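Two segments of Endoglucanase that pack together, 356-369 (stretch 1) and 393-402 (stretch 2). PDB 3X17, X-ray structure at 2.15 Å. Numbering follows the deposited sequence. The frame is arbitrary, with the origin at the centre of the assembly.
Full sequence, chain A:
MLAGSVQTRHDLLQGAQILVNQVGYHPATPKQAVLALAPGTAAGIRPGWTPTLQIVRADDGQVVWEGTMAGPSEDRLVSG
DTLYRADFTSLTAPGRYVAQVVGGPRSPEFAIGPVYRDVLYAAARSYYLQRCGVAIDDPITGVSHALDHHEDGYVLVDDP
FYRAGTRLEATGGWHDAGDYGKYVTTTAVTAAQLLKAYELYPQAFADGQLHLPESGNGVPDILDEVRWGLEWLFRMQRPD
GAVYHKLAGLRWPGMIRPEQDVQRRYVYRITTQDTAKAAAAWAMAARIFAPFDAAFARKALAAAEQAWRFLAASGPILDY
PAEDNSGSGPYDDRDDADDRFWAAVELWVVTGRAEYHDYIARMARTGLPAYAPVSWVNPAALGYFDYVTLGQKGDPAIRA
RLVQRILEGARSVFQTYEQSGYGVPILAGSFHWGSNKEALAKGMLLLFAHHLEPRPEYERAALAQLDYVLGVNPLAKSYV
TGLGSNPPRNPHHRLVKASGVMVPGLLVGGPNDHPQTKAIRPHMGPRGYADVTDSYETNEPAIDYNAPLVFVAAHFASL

Stretch 1, residues 356-369: YHDYIARMARTGLP
Stretch 2, residues 393-402: KGDPAIRARL

Stretch 1 enters at Tyr 356 already in a helix, and leaves helical phi/psi at Gly 367 for an extended end. Stretch 2 begins as a loop and becomes a helix at Pro 396. The helix axes approach to 11.1 Å, with 64° between their N-to-C directions. His 357 lies nearest Gly 394, Ala 364 nearest Ile 398 and Leu 368 nearest Leu 402, with CA-CA distances of 7.9, 7.1 and 9.0 Å. The contact buries 391 Å², both sides summed.

His 357 (chi1 t) points toward stretch 2 and packs against Gly 394, Asp 395 and Ile 398. Asp 395 (chi1 t) caps the second helix: Asp 395 OD1 accepts from Ile 398 N at 3.3 Å and, weakly, from Ala 397 N at 2.8 Å. Gly 394 leaves room for the neighbouring Arg 399 side chain; a CB there would clash with Arg 399 NH2.

Ala 361 CB lies 4.2 Å from Ile 398 CD1. One turn on, Ala 364 CB sits 4.0 Å from Ile 398 CG1. These small residues let the buried Ile 398 (chi1 m, chi2 t) lie close to the first helix. Ala 364 also offers its carbonyl. Arg 401 NH2 donates to Ala 364 O at 3.0 Å and 158°; Arg 401 NH1 adds a weak bond to the same Ala 364 O at 3.3 Å. The oxygen lies near the guanidinium plane. Arg 401 reaches it with chi1 to chi4 at -76°, 161°, 67° and -169°.

Gly 367 has phi/psi of 143/122, where a CB would jam against the preceding carbonyl. Leu 368 (-74/158, chi1 m, chi2 t) then points toward stretch 2. Leu 368 CD1 meets Leu 402 CD2 at 3.7 Å and Arg 401 NH2 at 3.9 Å. Leu 402 is m, t. One water accepts from Leu 368 N at 3.2 Å and Arg 401 NH2 at 2.9 Å, bridging the stretches.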

# COMPACT_ATOMS: atom_id res chain seq x y z
N TYR A 356 4.85 -24.97 -15.22
CA TYR A 356 4.19 -23.97 -14.39
C TYR A 356 2.65 -24.02 -14.52
O TYR A 356 1.94 -23.99 -13.52
CB TYR A 356 4.74 -22.56 -14.66
CG TYR A 356 6.24 -22.49 -14.58
CD1 TYR A 356 6.91 -22.89 -13.43
CD2 TYR A 356 7.00 -22.22 -15.71
CE1 TYR A 356 8.28 -22.89 -13.37
CE2 TYR A 356 8.39 -22.26 -15.66
CZ TYR A 356 9.02 -22.59 -14.49
OH TYR A 356 10.38 -22.62 -14.42
N HIS A 357 2.15 -24.15 -15.75
CA HIS A 357 0.69 -24.24 -15.95
C HIS A 357 0.09 -25.54 -15.37
O HIS A 357 -1.02 -25.52 -14.83
CB HIS A 357 0.28 -24.05 -17.41
CG HIS A 357 -1.20 -23.91 -17.60
ND1 HIS A 357 -1.82 -22.69 -17.65
CD2 HIS A 357 -2.18 -24.84 -17.58
CE1 HIS A 357 -3.13 -22.86 -17.67
NE2 HIS A 357 -3.38 -24.16 -17.64
N ASP A 358 0.85 -26.63 -15.43
CA ASP A 358 0.47 -27.88 -14.77
C ASP A 358 0.14 -27.65 -13.30
O ASP A 358 -0.87 -28.15 -12.78
CB ASP A 358 1.57 -28.95 -14.89
CG ASP A 358 1.67 -29.55 -16.30
OD1 ASP A 358 0.77 -29.32 -17.13
OD2 ASP A 358 2.69 -30.21 -16.61
N TYR A 359 0.99 -26.88 -12.61
CA TYR A 359 0.74 -26.64 -11.19
C TYR A 359 -0.60 -25.93 -11.05
O TYR A 359 -1.44 -26.31 -10.22
CB TYR A 359 1.87 -25.84 -10.53
CG TYR A 359 1.66 -25.63 -9.04
CD1 TYR A 359 0.94 -24.56 -8.57
CD2 TYR A 359 2.15 -26.56 -8.11
CE1 TYR A 359 0.73 -24.36 -7.24
CE2 TYR A 359 1.91 -26.38 -6.76
CZ TYR A 359 1.22 -25.25 -6.34
OH TYR A 359 0.98 -25.01 -5.01
N ILE A 360 -0.82 -24.94 -11.90
CA ILE A 360 -2.07 -24.17 -11.85
C ILE A 360 -3.29 -25.09 -12.08
O ILE A 360 -4.23 -25.06 -11.29
CB ILE A 360 -2.07 -23.01 -12.83
CG1 ILE A 360 -0.86 -22.08 -12.56
CG2 ILE A 360 -3.37 -22.23 -12.72
CD1 ILE A 360 -0.57 -21.07 -13.72
N ALA A 361 -3.22 -25.93 -13.10
CA ALA A 361 -4.34 -26.81 -13.46
C ALA A 361 -4.63 -27.84 -12.36
O ALA A 361 -5.79 -28.08 -12.03
CB ALA A 361 -4.08 -27.52 -14.82
N ARG A 362 -3.58 -28.37 -11.76
CA ARG A 362 -3.70 -29.26 -10.60
C ARG A 362 -4.44 -28.57 -9.45
O ARG A 362 -5.41 -29.14 -8.89
CB ARG A 362 -2.31 -29.73 -10.14
CG ARG A 362 -2.30 -30.79 -9.05
CD ARG A 362 -0.86 -31.15 -8.58
NE ARG A 362 0.17 -30.74 -9.55
CZ ARG A 362 1.37 -30.24 -9.23
NH1 ARG A 362 1.73 -30.11 -7.95
NH2 ARG A 362 2.22 -29.89 -10.19
N MET A 363 -4.02 -27.35 -9.13
CA MET A 363 -4.73 -26.58 -8.10
C MET A 363 -6.16 -26.30 -8.48
O MET A 363 -7.02 -26.28 -7.62
CB MET A 363 -4.04 -25.25 -7.76
CG MET A 363 -4.26 -24.86 -6.30
SD MET A 363 -3.66 -23.21 -5.84
CE MET A 363 -2.01 -23.61 -5.26
N ALA A 364 -6.39 -26.01 -9.76
CA ALA A 364 -7.74 -25.69 -10.23
C ALA A 364 -8.72 -26.86 -9.99
O ALA A 364 -9.90 -26.64 -9.66
CB ALA A 364 -7.74 -25.28 -11.69
N ARG A 365 -8.20 -28.09 -10.02
CA ARG A 365 -8.98 -29.27 -9.66
C ARG A 365 -9.42 -29.35 -8.19
O ARG A 365 -10.51 -29.85 -7.89
CB ARG A 365 -8.25 -30.55 -10.08
CG ARG A 365 -8.83 -31.21 -11.33
CD ARG A 365 -7.93 -32.34 -11.82
NE ARG A 365 -7.11 -31.94 -12.97
CZ ARG A 365 -5.78 -31.99 -13.01
NH1 ARG A 365 -5.09 -32.45 -11.97
NH2 ARG A 365 -5.12 -31.60 -14.10
N THR A 366 -8.59 -28.89 -7.26
CA THR A 366 -8.91 -29.07 -5.84
C THR A 366 -9.40 -27.80 -5.16
O THR A 366 -10.08 -27.85 -4.12
CB THR A 366 -7.74 -29.68 -5.05
OG1 THR A 366 -6.50 -29.08 -5.47
CG2 THR A 366 -7.66 -31.20 -5.29
N GLY A 367 -9.10 -26.65 -5.77
CA GLY A 367 -9.58 -25.37 -5.25
C GLY A 367 -8.52 -24.30 -5.44
O GLY A 367 -7.37 -24.49 -5.07
N LEU A 368 -8.88 -23.24 -6.15
CA LEU A 368 -7.97 -22.12 -6.35
C LEU A 368 -7.89 -21.34 -5.04
O LEU A 368 -8.79 -21.42 -4.22
CB LEU A 368 -8.50 -21.21 -7.44
CG LEU A 368 -8.55 -21.79 -8.85
CD1 LEU A 368 -9.41 -20.89 -9.76
CD2 LEU A 368 -7.15 -21.98 -9.41
N PRO A 369 -6.80 -20.58 -4.85
CA PRO A 369 -6.66 -19.73 -3.67
C PRO A 369 -7.88 -18.83 -3.55
O PRO A 369 -8.44 -18.45 -4.58
CB PRO A 369 -5.44 -18.86 -4.02
CG PRO A 369 -4.65 -19.67 -4.99
CD PRO A 369 -5.65 -20.45 -5.78
N LYS A 393 -2.23 -18.63 -24.33
CA LYS A 393 -2.53 -20.04 -24.59
C LYS A 393 -2.83 -20.78 -23.29
O LYS A 393 -2.28 -21.86 -23.03
CB LYS A 393 -1.39 -20.71 -25.36
CG LYS A 393 -1.26 -20.23 -26.80
CD LYS A 393 -1.18 -21.41 -27.79
CE LYS A 393 0.14 -22.19 -27.66
NZ LYS A 393 0.31 -23.23 -28.73
N GLY A 394 -3.70 -20.19 -22.47
CA GLY A 394 -4.14 -20.79 -21.22
C GLY A 394 -5.25 -21.81 -21.38
O GLY A 394 -5.40 -22.41 -22.44
N ASP A 395 -5.83 -22.20 -20.26
CA ASP A 395 -6.98 -23.08 -20.22
C ASP A 395 -8.23 -22.22 -20.14
O ASP A 395 -8.38 -21.43 -19.21
CB ASP A 395 -6.90 -23.99 -19.00
CG ASP A 395 -8.07 -24.95 -18.90
OD1 ASP A 395 -9.23 -24.56 -19.15
OD2 ASP A 395 -7.83 -26.12 -18.55
N PRO A 396 -9.12 -22.33 -21.15
CA PRO A 396 -10.20 -21.34 -21.22
C PRO A 396 -11.19 -21.49 -20.09
O PRO A 396 -11.77 -20.50 -19.64
CB PRO A 396 -10.83 -21.59 -22.59
CG PRO A 396 -10.36 -22.94 -23.04
CD PRO A 396 -9.00 -23.14 -22.37
N ALA A 397 -11.34 -22.70 -19.55
CA ALA A 397 -12.22 -22.89 -18.39
C ALA A 397 -11.62 -22.30 -17.10
O ALA A 397 -12.35 -21.80 -16.23
CB ALA A 397 -12.58 -24.39 -18.20
N ILE A 398 -10.29 -22.34 -16.97
CA ILE A 398 -9.63 -21.69 -15.82
C ILE A 398 -9.74 -20.18 -15.93
O ILE A 398 -10.23 -19.50 -15.01
CB ILE A 398 -8.14 -22.11 -15.68
CG1 ILE A 398 -8.05 -23.60 -15.31
CG2 ILE A 398 -7.44 -21.26 -14.60
CD1 ILE A 398 -6.62 -24.21 -15.46
N ARG A 399 -9.46 -19.69 -17.14
CA ARG A 399 -9.50 -18.28 -17.39
C ARG A 399 -10.87 -17.74 -17.03
O ARG A 399 -10.97 -16.73 -16.31
CB ARG A 399 -9.12 -17.94 -18.81
CG ARG A 399 -9.46 -16.51 -19.18
CD ARG A 399 -8.43 -15.85 -20.10
NE ARG A 399 -7.66 -16.79 -20.92
CZ ARG A 399 -6.34 -16.69 -21.13
NH1 ARG A 399 -5.62 -15.75 -20.52
NH2 ARG A 399 -5.72 -17.58 -21.92
N ALA A 400 -11.92 -18.46 -17.41
CA ALA A 400 -13.30 -18.01 -17.12
C ALA A 400 -13.58 -18.04 -15.63
O ALA A 400 -14.30 -17.19 -15.14
CB ALA A 400 -14.35 -18.87 -17.88
N ARG A 401 -13.04 -19.01 -14.92
CA ARG A 401 -13.17 -19.00 -13.45
C ARG A 401 -12.46 -17.81 -12.80
O ARG A 401 -13.02 -17.12 -11.96
CB ARG A 401 -12.70 -20.34 -12.85
CG ARG A 401 -13.73 -21.44 -13.06
CD ARG A 401 -13.11 -22.80 -12.89
NE ARG A 401 -12.70 -23.02 -11.50
CZ ARG A 401 -11.94 -24.04 -11.11
NH1 ARG A 401 -11.55 -24.95 -12.00
NH2 ARG A 401 -11.58 -24.14 -9.83
N LEU A 402 -11.26 -17.51 -13.29
CA LEU A 402 -10.48 -16.40 -12.77
C LEU A 402 -11.21 -15.08 -12.99
O LEU A 402 -11.31 -14.26 -12.07
CB LEU A 402 -9.10 -16.37 -13.43
CG LEU A 402 -8.26 -17.64 -13.18
CD1 LEU A 402 -6.90 -17.57 -13.86
CD2 LEU A 402 -8.14 -17.97 -11.70
O HOH W 1 -11.87 -22.89 -7.24